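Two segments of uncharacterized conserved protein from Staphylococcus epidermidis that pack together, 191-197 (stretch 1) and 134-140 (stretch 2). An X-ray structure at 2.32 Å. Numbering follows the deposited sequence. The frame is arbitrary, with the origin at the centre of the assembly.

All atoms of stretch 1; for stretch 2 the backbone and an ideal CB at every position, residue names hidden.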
ATOM      1  N   ASP A 191     -10.298  -3.072 -13.043  1.00 22.19           N
ATOM      2  CA  ASP A 191      -9.000  -3.640 -13.092  1.00 22.39           C
ATOM      3  C   ASP A 191      -8.163  -2.728 -13.971  1.00 21.89           C
ATOM      4  O   ASP A 191      -8.668  -2.118 -14.918  1.00 21.15           O
ATOM      5  CB  ASP A 191      -9.088  -5.034 -13.730  1.00 23.46           C
ATOM      6  CG  ASP A 191      -7.800  -5.812 -13.614  1.00 27.41           C
ATOM      7  OD1 ASP A 191      -7.308  -6.289 -14.673  1.00 36.45           O
ATOM      8  OD2 ASP A 191      -7.251  -5.937 -12.490  1.00 32.00           O
ATOM      9  N   GLY A 192      -6.884  -2.618 -13.648  1.00 21.67           N
ATOM     10  CA  GLY A 192      -5.942  -1.922 -14.524  1.00 22.59           C
ATOM     11  C   GLY A 192      -6.153  -0.425 -14.469  1.00 22.43           C
ATOM     12  O   GLY A 192      -5.830   0.270 -15.413  1.00 22.02           O
ATOM     13  N   PHE A 193      -6.705   0.074 -13.353  1.00 22.02           N
ATOM     14  CA  PHE A 193      -6.972   1.494 -13.245  1.00 20.52           C
ATOM     15  C   PHE A 193      -5.668   2.305 -13.170  1.00 20.52           C
ATOM     16  O   PHE A 193      -4.782   1.982 -12.412  1.00 21.37           O
ATOM     17  CB  PHE A 193      -7.872   1.766 -12.057  1.00 19.90           C
ATOM     18  CG  PHE A 193      -8.013   3.212 -11.745  1.00 20.10           C
ATOM     19  CD1 PHE A 193      -9.178   3.896 -12.071  1.00 20.45           C
ATOM     20  CD2 PHE A 193      -6.965   3.911 -11.145  1.00 19.34           C
ATOM     21  CE1 PHE A 193      -9.315   5.237 -11.766  1.00 20.14           C
ATOM     22  CE2 PHE A 193      -7.062   5.265 -10.891  1.00 20.63           C
ATOM     23  CZ  PHE A 193      -8.243   5.941 -11.209  1.00 19.94           C
ATOM     24  N   GLY A 194      -5.531   3.357 -13.950  1.00 19.86           N
ATOM     25  CA  GLY A 194      -4.430   4.260 -13.673  1.00 19.60           C
ATOM     26  C   GLY A 194      -4.570   5.622 -14.319  1.00 20.81           C
ATOM     27  O   GLY A 194      -5.188   5.786 -15.390  1.00 20.90           O
ATOM     28  N   VAL A 195      -3.968   6.602 -13.669  1.00 20.42           N
ATOM     29  CA  VAL A 195      -3.965   7.961 -14.125  1.00 19.75           C
ATOM     30  C   VAL A 195      -2.489   8.357 -14.249  1.00 20.37           C
ATOM     31  O   VAL A 195      -1.687   8.011 -13.406  1.00 20.58           O
ATOM     32  CB  VAL A 195      -4.692   8.824 -13.093  1.00 19.13           C
ATOM     33  CG1 VAL A 195      -4.620  10.292 -13.443  1.00 17.24           C
ATOM     34  CG2 VAL A 195      -6.152   8.402 -12.983  1.00 18.63           C
ATOM     35  N   LEU A 196      -2.127   9.087 -15.290  1.00 21.38           N
ATOM     36  CA  LEU A 196      -0.728   9.506 -15.499  1.00 21.58           C
ATOM     37  C   LEU A 196      -0.282  10.352 -14.315  1.00 22.47           C
ATOM     38  O   LEU A 196      -1.075  11.150 -13.772  1.00 20.77           O
ATOM     39  CB  LEU A 196      -0.606  10.379 -16.767  1.00 20.96           C
ATOM     40  CG  LEU A 196      -0.999   9.827 -18.121  1.00 19.54           C
ATOM     41  CD1 LEU A 196      -0.890  10.922 -19.179  1.00 17.39           C
ATOM     42  CD2 LEU A 196      -0.045   8.628 -18.462  1.00 21.07           C
ATOM     43  N   GLU A 197       1.002  10.226 -13.962  1.00 23.80           N
ATOM     44  CA  GLU A 197       1.493  10.795 -12.721  1.00 26.09           C
ATOM     45  C   GLU A 197       1.146  12.267 -12.618  1.00 26.42           C
ATOM     46  O   GLU A 197       0.433  12.705 -11.693  1.00 27.01           O
ATOM     47  CB  GLU A 197       2.980  10.604 -12.571  1.00 26.77           C
ATOM     48  CG  GLU A 197       3.404  10.197 -11.150  1.00 30.63           C
ATOM     49  CD  GLU A 197       4.937  10.263 -10.926  1.00 38.04           C
ATOM     50  OE1 GLU A 197       5.746   9.766 -11.775  1.00 38.23           O
ATOM     51  OE2 GLU A 197       5.329  10.816  -9.870  1.00 40.90           O
ATOM     52  N   UNK A 134      -1.453   4.241 -24.958  1.00 21.53           N
ATOM     53  CA  UNK A 134      -0.571   5.314 -24.614  1.00 22.32           C
ATOM     54  C   UNK A 134      -0.481   5.556 -23.113  1.00 21.67           C
ATOM     55  O   UNK A 134       0.608   5.769 -22.582  1.00 21.32           O
ATOM     56  CB  UNK A 134      -1.025   6.591 -25.323  1.00 22.32           C
ATOM     57  N   UNK A 135      -1.615   5.528 -22.423  1.00 20.90           N
ATOM     58  CA  UNK A 135      -1.595   5.731 -20.988  1.00 19.69           C
ATOM     59  C   UNK A 135      -0.976   4.495 -20.332  1.00 20.73           C
ATOM     60  O   UNK A 135      -0.140   4.567 -19.411  1.00 19.91           O
ATOM     61  CB  UNK A 135      -3.002   5.999 -20.450  1.00 19.69           C
ATOM     62  N   UNK A 136      -1.419   3.358 -20.824  1.00 21.27           N
ATOM     63  CA  UNK A 136      -0.928   2.091 -20.378  1.00 22.45           C
ATOM     64  C   UNK A 136       0.612   2.052 -20.316  1.00 22.29           C
ATOM     65  O   UNK A 136       1.174   1.605 -19.312  1.00 20.85           O
ATOM     66  CB  UNK A 136      -1.456   0.990 -21.300  1.00 22.45           C
ATOM     67  N   UNK A 137       1.242   2.610 -21.345  1.00 23.37           N
ATOM     68  CA  UNK A 137       2.702   2.716 -21.524  1.00 25.35           C
ATOM     69  C   UNK A 137       3.467   3.378 -20.416  1.00 25.31           C
ATOM     70  O   UNK A 137       4.637   3.084 -20.217  1.00 25.85           O
ATOM     71  CB  UNK A 137       2.997   3.484 -22.814  1.00 25.35           C
ATOM     72  N   UNK A 138       2.784   4.279 -19.717  1.00 25.88           N
ATOM     73  CA  UNK A 138       3.292   5.026 -18.564  1.00 24.87           C
ATOM     74  C   UNK A 138       3.331   4.247 -17.288  1.00 24.33           C
ATOM     75  O   UNK A 138       4.012   4.667 -16.374  1.00 25.08           O
ATOM     76  CB  UNK A 138       2.443   6.279 -18.341  1.00 24.87           C
ATOM     77  N   UNK A 139       2.591   3.146 -17.200  1.00 23.97           N
ATOM     78  CA  UNK A 139       2.468   2.360 -15.964  1.00 23.79           C
ATOM     79  C   UNK A 139       3.750   1.664 -15.505  1.00 23.36           C
ATOM     80  O   UNK A 139       4.593   1.261 -16.330  1.00 25.00           O
ATOM     81  CB  UNK A 139       1.380   1.301 -16.153  1.00 23.79           C
ATOM     82  N   UNK A 140       3.876   1.447 -14.206  1.00 22.10           N
ATOM     83  CA  UNK A 140       4.982   0.657 -13.658  1.00 21.79           C
ATOM     84  C   UNK A 140       5.166  -0.614 -14.498  1.00 21.49           C
ATOM     85  O   UNK A 140       4.198  -1.186 -15.021  1.00 22.16           O
ATOM     86  CB  UNK A 140       4.724   0.303 -12.192  1.00 21.79           C
TER

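Position 134 has helical backbone angles (-57/-43), and its CA-to-CB bond points sideways, with nothing of stretch 1 within 5.5 Å of the ideal CB. Stretch 1 therefore sets little limit here, and many side chains would suit. The deposited residue is His134; with chi1 178° (t), the end of the side chain comes nearer, though His134 CE1 is still 5.1 Å from Leu196 CD1.

Position 135 is also helical (-71/-44), but its CA-to-CB bond points toward stretch 1, and the ideal CB lies 4.4 Å from Leu196 CD2. The neighbouring surface is a methyl group and the backbone of Gly194, so a compact apolar side chain fits: alanine, valine or perhaps isoleucine. The residue is Val135. Its CG1 approaches Leu196 CD2 at 4.0 Å, an apolar contact, and lies 4.1 Å from Gly194 O.

At position 136 (-47/-43) the CA-to-CB bond points away and the ideal CB has no neighbour in stretch 1 within 5.5 Å, so size and polarity are left open. Tyr136 occupies it; the end of its side chain comes nearer, but Tyr136 CD1 stays 5.9 Å from Gly192 O. Position 137 (-55/-28) points sideways into space that stretch 1 leaves empty, and again many residues would do. It is Asp137, whose end leads away.

Position 138 (-78/-19) points toward stretch 1, with its ideal CB a tight 3.4 Å from Leu196 CD2. That leaves little room toward the leucine, favouring a small residue such as alanine, glycine or serine. Ala138 is found. Leu196 thus uses one methyl, CD2, for its closest approach to both 135 and 138. The backbone brings these positions together: Ala138 N donates to Val135 O at 3.0 Å.

Position 139 ends a type I turn begun at 136, and its phi/psi of -67/152 is extended. CA-to-CB points sideways and the ideal CB meets nothing within 5.5 Å, yet the CA atoms of Gly194 and residue 139 are 7.5 Å apart, over a glycine that offers no side chain. A long or broad apolar group, such as phenylalanine, leucine or methionine, could span that gap. Phe139 does so with chi1 -80° (m): its CZ lies 3.4 Å from Gly194 CA, and Gly192 O meets the ring edge at CE2, 3.7 Å away. An ideal CB on Gly194 would lie 2.2 Å from Phe139 CZ, a clash, so the ring occupies space left by the glycine.

Position 140 is out of reach; Ala140 makes no contact.

Stretch 2 134-140: HVYDAFA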
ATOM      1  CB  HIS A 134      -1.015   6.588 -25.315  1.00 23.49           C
ATOM      2  CG  HIS A 134      -0.168   7.760 -24.966  1.00 25.50           C
ATOM      3  ND1 HIS A 134      -0.562   8.712 -24.048  1.00 27.62           N
ATOM      4  CD2 HIS A 134       1.083   8.098 -25.359  1.00 26.57           C
ATOM      5  CE1 HIS A 134       0.401   9.605 -23.910  1.00 29.34           C
ATOM      6  NE2 HIS A 134       1.409   9.256 -24.698  1.00 27.15           N
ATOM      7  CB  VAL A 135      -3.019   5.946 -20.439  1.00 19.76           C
ATOM      8  CG1 VAL A 135      -2.993   5.982 -18.876  1.00 16.54           C
ATOM      9  CG2 VAL A 135      -3.662   7.194 -21.061  1.00 17.82           C
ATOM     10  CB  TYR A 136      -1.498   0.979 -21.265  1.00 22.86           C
ATOM     11  CG  TYR A 136      -1.134  -0.336 -20.721  1.00 25.20           C
ATOM     12  CD1 TYR A 136      -1.814  -0.880 -19.611  1.00 24.78           C
ATOM     13  CD2 TYR A 136      -0.063  -1.025 -21.260  1.00 23.46           C
ATOM     14  CE1 TYR A 136      -1.410  -2.110 -19.067  1.00 27.85           C
ATOM     15  CE2 TYR A 136       0.326  -2.238 -20.752  1.00 28.10           C
ATOM     16  CZ  TYR A 136      -0.331  -2.777 -19.660  1.00 28.93           C
ATOM     17  OH  TYR A 136       0.132  -3.985 -19.199  1.00 34.63           O
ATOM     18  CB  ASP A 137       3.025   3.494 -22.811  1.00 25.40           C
ATOM     19  CG  ASP A 137       3.553   2.606 -23.867  1.00 30.97           C
ATOM     20  OD1 ASP A 137       4.476   2.993 -24.640  1.00 38.07           O
ATOM     21  OD2 ASP A 137       3.064   1.457 -23.895  1.00 37.53           O
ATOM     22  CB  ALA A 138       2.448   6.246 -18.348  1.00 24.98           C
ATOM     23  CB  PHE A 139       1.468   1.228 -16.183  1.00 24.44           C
ATOM     24  CG  PHE A 139       0.041   1.635 -16.092  1.00 26.29           C
ATOM     25  CD1 PHE A 139      -0.371   2.914 -16.498  1.00 27.50           C
ATOM     26  CD2 PHE A 139      -0.912   0.713 -15.631  1.00 28.15           C
ATOM     27  CE1 PHE A 139      -1.723   3.294 -16.404  1.00 29.53           C
ATOM     28  CE2 PHE A 139      -2.261   1.044 -15.546  1.00 28.19           C
ATOM     29  CZ  PHE A 139      -2.671   2.345 -15.930  1.00 30.69           C
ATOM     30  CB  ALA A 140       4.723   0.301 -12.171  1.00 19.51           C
TER
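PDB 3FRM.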